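Local coordinates for protein FMN Adenylyltransferase (Candida glabrata, PDB 3FWK) that catalyses the adenylylation of FMN, transferring an AMP unit from ATP to form FAD, the last step of FAD biosynthesis, at residues A[31-42]-A[199-208]. Sequence-based numbering, arbitrary orientation.
Sequences IIAQTQRAINTT and HWNLANIWSF
Trp200 turns one face of its indole under Ala38, whose CB sits 3.7 Å from the centroid of the five-membered ring and 16° off its normal. On the six-membered ring, Ile39 CG1 lies against Trp200 CZ2 and Thr35 CG2 reaches Trp200 CZ3, while Leu77 of helix 69-86 also touches this side chain. At the indole edge Trp200 NE1 donates to Thr42 OG1 (2.9 Å), a hydroxyl that gives its own proton to Pro196 O. His199 stands next to the indole, with Trp200 CD1 over one ring face and Thr41 CG2 making a CH-pi contact with the other. Its NE2 donates almost straight (166°) and in the ring plane to Ala38 O, which already takes the helical bond from Thr42 N.

Where helical segments 31-42 and 202-208 cross at nearly a right angle, Asn204 fills the junction. Its ND2 gives one bond to Gln34 OE1 and another to Thr35 OG1, each 2.9 Å long, and Asn204 OD1 receives the backbone N of Asn201 at the helix start, so both ends of the amide are used and its flip is fixed. With Thr35 OG1 anti to the carbonyl carbon (chi1 -53°), the hydroxyl donates to Ile31 O and offers its oxygen to Asn204. Beyond, Ile39 CD1 meets Phe208 CD1 at 3.7 Å, beside Tyr21 of helix 7-23.

The contact thus joins helix 31-50 to the Rossmann-like part of the chain, and its directional bonds, all donated by 199-208 side chains to oxygens of 31-42, probably fix how the two segments are set against each other more closely than apolar packing alone would.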
ATOM      1  N   ILE A  31      -4.665  18.676  -5.062  1.00 12.50           N
ATOM      2  CA  ILE A  31      -4.530  17.283  -4.626  1.00 12.49           C
ATOM      3  C   ILE A  31      -3.614  17.180  -3.412  1.00 11.26           C
ATOM      4  O   ILE A  31      -3.907  16.408  -2.492  1.00 11.61           O
ATOM      5  CB  ILE A  31      -4.006  16.391  -5.767  1.00 11.99           C
ATOM      6  CG1 ILE A  31      -5.028  16.267  -6.889  1.00 13.13           C
ATOM      7  CG2 ILE A  31      -3.628  14.994  -5.232  1.00 13.57           C
ATOM      8  CD1 ILE A  31      -4.439  15.746  -8.187  1.00 14.84           C
ATOM      9  N   ILE A  32      -2.524  17.954  -3.366  1.00 11.80           N
ATOM     10  CA  ILE A  32      -1.618  17.896  -2.219  1.00 12.30           C
ATOM     11  C   ILE A  32      -2.365  18.293  -0.943  1.00 11.36           C
ATOM     12  O   ILE A  32      -2.273  17.611   0.072  1.00 11.92           O
ATOM     13  CB  ILE A  32      -0.351  18.713  -2.433  1.00 12.56           C
ATOM     14  CG1 ILE A  32       0.537  18.033  -3.461  1.00 13.63           C
ATOM     15  CG2 ILE A  32       0.385  18.909  -1.125  1.00 13.71           C
ATOM     16  CD1 ILE A  32       1.641  18.921  -4.003  1.00 15.47           C
ATOM     17  N   ALA A  33      -3.132  19.398  -0.971  1.00 11.84           N
ATOM     18  CA  ALA A  33      -3.859  19.782   0.236  1.00 12.94           C
ATOM     19  C   ALA A  33      -4.883  18.718   0.648  1.00 11.68           C
ATOM     20  O   ALA A  33      -5.015  18.428   1.835  1.00 11.63           O
ATOM     21  CB  ALA A  33      -4.563  21.135   0.026  1.00 13.70           C
ATOM     22  N   GLN A  34      -5.575  18.119  -0.320  1.00 11.53           N
ATOM     23  CA  GLN A  34      -6.509  17.058  -0.014  1.00 11.62           C
ATOM     24  C   GLN A  34      -5.796  15.845   0.641  1.00 11.43           C
ATOM     25  O   GLN A  34      -6.324  15.222   1.557  1.00 11.11           O
ATOM     26  CB  GLN A  34      -7.218  16.635  -1.286  1.00 11.76           C
ATOM     27  CG  GLN A  34      -8.342  15.621  -1.087  1.00 13.11           C
ATOM     28  CD  GLN A  34      -8.825  15.095  -2.415  1.00 13.54           C
ATOM     29  OE1 GLN A  34      -8.072  14.484  -3.164  1.00 15.78           O
ATOM     30  NE2 GLN A  34     -10.091  15.359  -2.743  1.00 14.73           N
ATOM     31  N   THR A  35      -4.600  15.550   0.150  1.00 10.97           N
ATOM     32  CA  THR A  35      -3.785  14.464   0.711  1.00 10.73           C
ATOM     33  C   THR A  35      -3.344  14.796   2.130  1.00 10.78           C
ATOM     34  O   THR A  35      -3.352  13.936   3.005  1.00 11.18           O
ATOM     35  CB  THR A  35      -2.577  14.166  -0.208  1.00 10.83           C
ATOM     36  OG1 THR A  35      -3.043  13.943  -1.532  1.00 11.65           O
ATOM     37  CG2 THR A  35      -1.797  12.956   0.293  1.00 11.69           C
ATOM     38  N   GLN A  36      -2.942  16.053   2.372  1.00 11.25           N
ATOM     39  CA  GLN A  36      -2.630  16.466   3.724  1.00 11.25           C
ATOM     40  C   GLN A  36      -3.798  16.234   4.678  1.00 11.79           C
ATOM     41  O   GLN A  36      -3.617  15.754   5.804  1.00 11.76           O
ATOM     42  CB  GLN A  36      -2.165  17.945   3.770  1.00 12.53           C
ATOM     43  CG  GLN A  36      -0.859  18.131   2.985  1.00 13.31           C
ATOM     44  CD  GLN A  36      -0.475  19.574   2.768  1.00 14.16           C
ATOM     45  OE1 GLN A  36      -1.333  20.429   2.681  1.00 13.75           O
ATOM     46  NE2 GLN A  36       0.806  19.852   2.630  1.00 13.57           N
ATOM     47  N   ARG A  37      -4.995  16.640   4.252  1.00 11.39           N
ATOM     48  CA  ARG A  37      -6.178  16.398   5.052  1.00 12.14           C
ATOM     49  C   ARG A  37      -6.401  14.899   5.315  1.00 12.43           C
ATOM     50  O   ARG A  37      -6.752  14.508   6.444  1.00 12.45           O
ATOM     51  CB  ARG A  37      -7.411  17.030   4.390  1.00 12.90           C
ATOM     52  CG  ARG A  37      -7.301  18.577   4.315  1.00 13.48           C
ATOM     53  CD  ARG A  37      -8.647  19.220   3.842  1.00 14.40           C
ATOM     54  NE  ARG A  37      -9.152  18.792   2.538  1.00 14.43           N
ATOM     55  CZ  ARG A  37      -8.851  19.353   1.371  1.00 14.55           C
ATOM     56  NH1 ARG A  37      -7.914  20.296   1.305  1.00 15.11           N
ATOM     57  NH2 ARG A  37      -9.452  18.946   0.269  1.00 14.11           N
ATOM     58  N   ALA A  38      -6.167  14.080   4.294  1.00 11.37           N
ATOM     59  CA  ALA A  38      -6.349  12.630   4.453  1.00 11.30           C
ATOM     60  C   ALA A  38      -5.321  12.073   5.446  1.00 11.34           C
ATOM     61  O   ALA A  38      -5.667  11.199   6.273  1.00 11.55           O
ATOM     62  CB  ALA A  38      -6.194  11.958   3.105  1.00 11.61           C
ATOM     63  N   ILE A  39      -4.093  12.584   5.397  1.00 11.13           N
ATOM     64  CA  ILE A  39      -3.067  12.179   6.387  1.00 11.67           C
ATOM     65  C   ILE A  39      -3.484  12.522   7.792  1.00 11.84           C
ATOM     66  O   ILE A  39      -3.366  11.718   8.724  1.00 12.40           O
ATOM     67  CB  ILE A  39      -1.694  12.802   6.043  1.00 11.53           C
ATOM     68  CG1 ILE A  39      -1.152  12.230   4.739  1.00 12.18           C
ATOM     69  CG2 ILE A  39      -0.723  12.663   7.210  1.00 13.68           C
ATOM     70  CD1 ILE A  39       0.010  13.044   4.125  1.00 14.43           C
ATOM     71  N   ASN A  40      -3.984  13.745   7.982  1.00 12.29           N
ATOM     72  CA  ASN A  40      -4.418  14.145   9.310  1.00 13.73           C
ATOM     73  C   ASN A  40      -5.544  13.268   9.857  1.00 12.44           C
ATOM     74  O   ASN A  40      -5.538  12.919  11.030  1.00 13.20           O
ATOM     75  CB  ASN A  40      -4.799  15.624   9.311  1.00 16.86           C
ATOM     76  CG  ASN A  40      -3.582  16.520   9.187  1.00 20.83           C
ATOM     77  OD1 ASN A  40      -2.499  16.159   9.623  1.00 24.42           O
ATOM     78  ND2 ASN A  40      -3.769  17.681   8.580  1.00 27.82           N
ATOM     79  N   THR A  41      -6.493  12.900   8.996  1.00 12.47           N
ATOM     80  CA  THR A  41      -7.541  11.991   9.449  1.00 12.39           C
ATOM     81  C   THR A  41      -6.973  10.619   9.819  1.00 12.45           C
ATOM     82  O   THR A  41      -7.331  10.059  10.876  1.00 12.89           O
ATOM     83  CB  THR A  41      -8.619  11.831   8.382  1.00 15.09           C
ATOM     84  OG1 THR A  41      -9.231  13.105   8.211  1.00 19.11           O
ATOM     85  CG2 THR A  41      -9.707  10.829   8.782  1.00 14.95           C
ATOM     86  N   THR A  42      -6.076  10.080   8.981  1.00 11.36           N
ATOM     87  CA  THR A  42      -5.458   8.780   9.305  1.00 10.90           C
ATOM     88  C   THR A  42      -4.697   8.835  10.635  1.00 11.20           C
ATOM     89  O   THR A  42      -4.774   7.921  11.451  1.00 11.94           O
ATOM     90  CB  THR A  42      -4.563   8.350   8.142  1.00 11.39           C
ATOM     91  OG1 THR A  42      -5.369   8.121   6.990  1.00 11.34           O
ATOM     92  CG2 THR A  42      -3.732   7.107   8.503  1.00 12.71           C
ATOM     93  N   HIS A 199     -10.898   6.817   3.644  1.00 11.35           N
ATOM     94  CA  HIS A 199     -11.215   8.111   3.024  1.00 12.58           C
ATOM     95  C   HIS A 199     -10.194   8.560   1.966  1.00 11.79           C
ATOM     96  O   HIS A 199     -10.382   9.618   1.371  1.00 12.74           O
ATOM     97  CB  HIS A 199     -11.293   9.183   4.107  1.00 12.61           C
ATOM     98  CG  HIS A 199     -10.059   9.231   4.937  1.00 11.96           C
ATOM     99  ND1 HIS A 199      -9.783   8.272   5.880  1.00 12.68           N
ATOM    100  CD2 HIS A 199      -8.986  10.048   4.889  1.00 12.96           C
ATOM    101  CE1 HIS A 199      -8.591   8.518   6.395  1.00 12.67           C
ATOM    102  NE2 HIS A 199      -8.081   9.593   5.810  1.00 12.52           N
ATOM    103  N   TRP A 200      -9.108   7.815   1.762  1.00 11.73           N
ATOM    104  CA  TRP A 200      -8.134   8.182   0.747  1.00 12.04           C
ATOM    105  C   TRP A 200      -8.692   7.919  -0.634  1.00 11.34           C
ATOM    106  O   TRP A 200      -9.390   6.924  -0.837  1.00 14.17           O
ATOM    107  CB  TRP A 200      -6.826   7.381   0.948  1.00 11.44           C
ATOM    108  CG  TRP A 200      -5.993   7.880   2.053  1.00 10.80           C
ATOM    109  CD1 TRP A 200      -6.341   7.977   3.387  1.00 11.23           C
ATOM    110  CD2 TRP A 200      -4.698   8.432   1.935  1.00 10.64           C
ATOM    111  NE1 TRP A 200      -5.316   8.549   4.106  1.00 11.02           N
ATOM    112  CE2 TRP A 200      -4.295   8.833   3.234  1.00 10.34           C
ATOM    113  CE3 TRP A 200      -3.811   8.606   0.860  1.00 11.23           C
ATOM    114  CZ2 TRP A 200      -3.064   9.442   3.483  1.00 10.84           C
ATOM    115  CZ3 TRP A 200      -2.567   9.226   1.115  1.00 11.01           C
ATOM    116  CH2 TRP A 200      -2.204   9.613   2.426  1.00 11.37           C
ATOM    117  N   ASN A 201      -8.391   8.795  -1.584  1.00 11.63           N
ATOM    118  CA  ASN A 201      -8.672   8.580  -2.988  1.00 12.18           C
ATOM    119  C   ASN A 201      -7.403   8.178  -3.734  1.00 11.60           C
ATOM    120  O   ASN A 201      -6.280   8.372  -3.242  1.00 11.70           O
ATOM    121  CB  ASN A 201      -9.161   9.938  -3.628  1.00 15.26           C
ATOM    122  CG  ASN A 201     -10.219  10.658  -2.798  1.00 15.63           C
ATOM    123  OD1 ASN A 201     -11.304  10.116  -2.603  1.00 17.19           O
ATOM    124  ND2 ASN A 201      -9.920  11.891  -2.351  1.00 18.88           N
ATOM    125  N   LEU A 202      -7.584   7.651  -4.945  1.00 11.06           N
ATOM    126  CA  LEU A 202      -6.468   7.192  -5.760  1.00 11.75           C
ATOM    127  C   LEU A 202      -5.427   8.303  -5.932  1.00 10.84           C
ATOM    128  O   LEU A 202      -4.233   8.050  -5.813  1.00 11.59           O
ATOM    129  CB  LEU A 202      -6.994   6.702  -7.108  1.00 12.14           C
ATOM    130  CG  LEU A 202      -5.936   6.205  -8.109  1.00 12.42           C
ATOM    131  CD1 LEU A 202      -5.081   5.083  -7.505  1.00 13.24           C
ATOM    132  CD2 LEU A 202      -6.619   5.795  -9.404  1.00 13.81           C
ATOM    133  N   ALA A 203      -5.850   9.544  -6.210  1.00 11.05           N
ATOM    134  CA  ALA A 203      -4.889  10.606  -6.413  1.00 12.27           C
ATOM    135  C   ALA A 203      -4.059  10.869  -5.161  1.00 11.14           C
ATOM    136  O   ALA A 203      -2.879  11.255  -5.253  1.00 11.77           O
ATOM    137  CB  ALA A 203      -5.625  11.891  -6.840  1.00 13.75           C
ATOM    138  N   ASN A 204      -4.681  10.738  -3.993  1.00 10.97           N
ATOM    139  CA  ASN A 204      -3.942  10.925  -2.750  1.00 10.64           C
ATOM    140  C   ASN A 204      -2.860   9.852  -2.562  1.00 10.95           C
ATOM    141  O   ASN A 204      -1.757  10.152  -2.105  1.00 10.86           O
ATOM    142  CB  ASN A 204      -4.876  10.903  -1.549  1.00 12.09           C
ATOM    143  CG  ASN A 204      -6.048  11.856  -1.699  1.00 12.14           C
ATOM    144  OD1 ASN A 204      -7.177  11.428  -1.504  1.00 14.24           O
ATOM    145  ND2 ASN A 204      -5.780  13.123  -2.032  1.00 12.91           N
ATOM    146  N   ILE A 205      -3.224   8.607  -2.868  1.00 10.87           N
ATOM    147  CA  ILE A 205      -2.291   7.493  -2.791  1.00 11.05           C
ATOM    148  C   ILE A 205      -1.055   7.797  -3.675  1.00 10.93           C
ATOM    149  O   ILE A 205       0.075   7.685  -3.213  1.00 10.93           O
ATOM    150  CB  ILE A 205      -2.993   6.197  -3.225  1.00 10.77           C
ATOM    151  CG1 ILE A 205      -4.110   5.786  -2.247  1.00 11.25           C
ATOM    152  CG2 ILE A 205      -1.936   5.069  -3.411  1.00 12.00           C
ATOM    153  CD1 ILE A 205      -3.642   5.367  -0.906  1.00 12.24           C
ATOM    154  N   TRP A 206      -1.273   8.170  -4.944  1.00 10.74           N
ATOM    155  CA  TRP A 206      -0.115   8.427  -5.818  1.00 10.96           C
ATOM    156  C   TRP A 206       0.716   9.609  -5.310  1.00 11.13           C
ATOM    157  O   TRP A 206       1.938   9.539  -5.297  1.00 11.36           O
ATOM    158  CB  TRP A 206      -0.511   8.662  -7.266  1.00 11.16           C
ATOM    159  CG  TRP A 206      -1.185   7.596  -8.014  1.00 10.40           C
ATOM    160  CD1 TRP A 206      -2.310   7.721  -8.753  1.00 10.91           C
ATOM    161  CD2 TRP A 206      -0.733   6.251  -8.221  1.00 11.00           C
ATOM    162  NE1 TRP A 206      -2.599   6.559  -9.401  1.00 11.14           N
ATOM    163  CE2 TRP A 206      -1.647   5.636  -9.085  1.00 10.84           C
ATOM    164  CE3 TRP A 206       0.367   5.512  -7.758  1.00 11.90           C
ATOM    165  CZ2 TRP A 206      -1.511   4.319  -9.521  1.00 11.97           C
ATOM    166  CZ3 TRP A 206       0.497   4.195  -8.197  1.00 12.64           C
ATOM    167  CH2 TRP A 206      -0.424   3.626  -9.065  1.00 12.63           C
ATOM    168  N   SER A 207       0.055  10.685  -4.881  1.00 10.94           N
ATOM    169  CA  SER A 207       0.788  11.876  -4.460  1.00 10.55           C
ATOM    170  C   SER A 207       1.737  11.544  -3.303  1.00 11.25           C
ATOM    171  O   SER A 207       2.929  11.878  -3.346  1.00 11.92           O
ATOM    172  CB  SER A 207      -0.183  12.954  -4.029  1.00 11.59           C
ATOM    173  OG  SER A 207       0.531  14.084  -3.553  1.00 12.03           O
ATOM    174  N   PHE A 208       1.218  10.893  -2.279  1.00 10.53           N
ATOM    175  CA  PHE A 208       2.008  10.596  -1.116  1.00 11.53           C
ATOM    176  C   PHE A 208       3.101   9.570  -1.451  1.00 11.03           C
ATOM    177  O   PHE A 208       4.259   9.715  -1.037  1.00 11.78           O
ATOM    178  CB  PHE A 208       1.111  10.113  -0.000  1.00 11.61           C
ATOM    179  CG  PHE A 208       1.855   9.913   1.291  1.00 11.26           C
ATOM    180  CD1 PHE A 208       2.265  11.012   2.051  1.00 13.34           C
ATOM    181  CD2 PHE A 208       2.162   8.644   1.761  1.00 13.24           C
ATOM    182  CE1 PHE A 208       2.937  10.848   3.237  1.00 15.28           C
ATOM    183  CE2 PHE A 208       2.828   8.464   2.963  1.00 14.59           C
ATOM    184  CZ  PHE A 208       3.236   9.567   3.694  1.00 15.01           C
TER